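Local structure of hemolysin-related protein (Vibrio cholerae serotype O1, 5V6F) at residues P59-L62 with D63-Q66. The protein binds mannose-containing glycans through this domain, the second beta-prism lectin domain of the biofilm protein RbmC. Numbering follows the deposited sequence.
Sequences PIAL and DQLQ
Gln64 lays its side-chain amide over the methyl of Ala61, and its side chain can be followed atom by atom. CB starts 3.4 Å from Ala61 O; CG comes no nearer than 4.0 Å to Ala61 CB. Beyond it the amide lies with one face over that methyl: Ala61 CB is 3.3 Å from both CD and OE1 of Gln64, and 3.4 Å from NE2. With CG anti to its own carbonyl carbon (chi1 -68°) and the chain extended beyond it, Gln64 runs alongside the methyl and comes closest to it with its amide. Asp63 OD1 also borders this methyl.

The backbone makes two overlapping type I turns. Gln64 N donates to Ala61 O at 2.9 Å, from well above the carbonyl plane (57°), and Leu65 N makes a weak bond to Leu62 O, long at 3.3 Å though fairly straight (163°). A water bridges Leu62 O and Leu65 O, bonding to both ends of the second turn. Leu62 and Leu65 lie side by side and point inward, with their CD2 atoms 4.1 Å apart.

This reversal joins two of the three sheets of the beta-prism: strand 55-61 pairs with strand 24-29, where Leu62 packs on Met25, while strand 65-75 pairs with strand 80-89, where Leu65 rests on Phe87.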
loop_
_atom_site.group_PDB
_atom_site.type_symbol
_atom_site.label_atom_id
_atom_site.label_comp_id
_atom_site.label_asym_id
_atom_site.label_seq_id
_atom_site.Cartn_x
_atom_site.Cartn_y
_atom_site.Cartn_z
ATOM N N PRO A 59 -5.598 5.396 -9.262
ATOM C CA PRO A 59 -4.864 5.958 -8.126
ATOM C C PRO A 59 -5.785 6.382 -6.997
ATOM O O PRO A 59 -6.962 6.694 -7.196
ATOM C CB PRO A 59 -4.141 7.166 -8.732
ATOM C CG PRO A 59 -4.977 7.556 -9.896
ATOM C CD PRO A 59 -5.539 6.275 -10.442
ATOM N N ILE A 60 -5.218 6.391 -5.797
ATOM C CA ILE A 60 -5.895 6.878 -4.603
ATOM C C ILE A 60 -5.556 8.353 -4.424
ATOM O O ILE A 60 -4.378 8.729 -4.382
ATOM C CB ILE A 60 -5.471 6.064 -3.369
ATOM C CG1 ILE A 60 -5.727 4.568 -3.591
ATOM C CG2 ILE A 60 -6.184 6.555 -2.121
ATOM C CD1 ILE A 60 -7.174 4.205 -3.837
ATOM N N ALA A 61 -6.587 9.189 -4.319
ATOM C CA ALA A 61 -6.395 10.617 -4.077
ATOM C C ALA A 61 -6.095 10.803 -2.594
ATOM O O ALA A 61 -6.986 10.720 -1.749
ATOM C CB ALA A 61 -7.622 11.408 -4.510
ATOM N N LEU A 62 -4.824 11.056 -2.275
ATOM C CA LEU A 62 -4.405 11.110 -0.879
ATOM C C LEU A 62 -4.996 12.302 -0.146
ATOM O O LEU A 62 -5.164 12.250 1.077
ATOM C CB LEU A 62 -2.883 11.153 -0.795
ATOM C CG LEU A 62 -2.166 9.877 -1.237
ATOM C CD1 LEU A 62 -0.664 10.087 -1.200
ATOM C CD2 LEU A 62 -2.564 8.690 -0.369
ATOM N N ASP A 63 -5.289 13.390 -0.857
ATOM C CA ASP A 63 -5.960 14.513 -0.217
ATOM C C ASP A 63 -7.407 14.185 0.112
ATOM O O ASP A 63 -8.032 14.903 0.899
ATOM C CB ASP A 63 -5.898 15.750 -1.113
ATOM C CG ASP A 63 -6.505 15.508 -2.481
ATOM O OD1 ASP A 63 -6.265 14.427 -3.060
ATOM O OD2 ASP A 63 -7.230 16.397 -2.974
ATOM N N GLN A 64 -7.941 13.117 -0.468
ATOM C CA GLN A 64 -9.302 12.674 -0.224
ATOM C C GLN A 64 -9.361 11.472 0.714
ATOM O O GLN A 64 -10.456 11.007 1.039
ATOM C CB GLN A 64 -9.969 12.357 -1.566
ATOM C CG GLN A 64 -10.189 13.607 -2.422
ATOM C CD GLN A 64 -10.219 13.321 -3.915
ATOM O OE1 GLN A 64 -9.647 14.066 -4.712
ATOM N NE2 GLN A 64 -10.893 12.246 -4.298
ATOM N N LEU A 65 -8.215 10.991 1.194
ATOM C CA LEU A 65 -8.171 9.772 1.991
ATOM C C LEU A 65 -8.545 10.054 3.441
ATOM O O LEU A 65 -8.006 10.973 4.068
ATOM C CB LEU A 65 -6.776 9.148 1.915
ATOM C CG LEU A 65 -6.557 7.834 2.661
ATOM C CD1 LEU A 65 -7.456 6.732 2.109
ATOM C CD2 LEU A 65 -5.091 7.435 2.579
ATOM N N GLN A 66 -9.466 9.254 3.977
ATOM C CA GLN A 66 -9.846 9.350 5.379
ATOM C C GLN A 66 -9.132 8.314 6.238
ATOM O O GLN A 66 -8.561 8.664 7.273
ATOM C CB GLN A 66 -11.365 9.199 5.535
ATOM C CG GLN A 66 -11.833 9.225 6.989
ATOM C CD GLN A 66 -13.343 9.196 7.129
ATOM O OE1 GLN A 66 -14.075 9.253 6.139
ATOM N NE2 GLN A 66 -13.818 9.105 8.366
HETATM O O HOH W 1 -6.122 12.974 3.540
#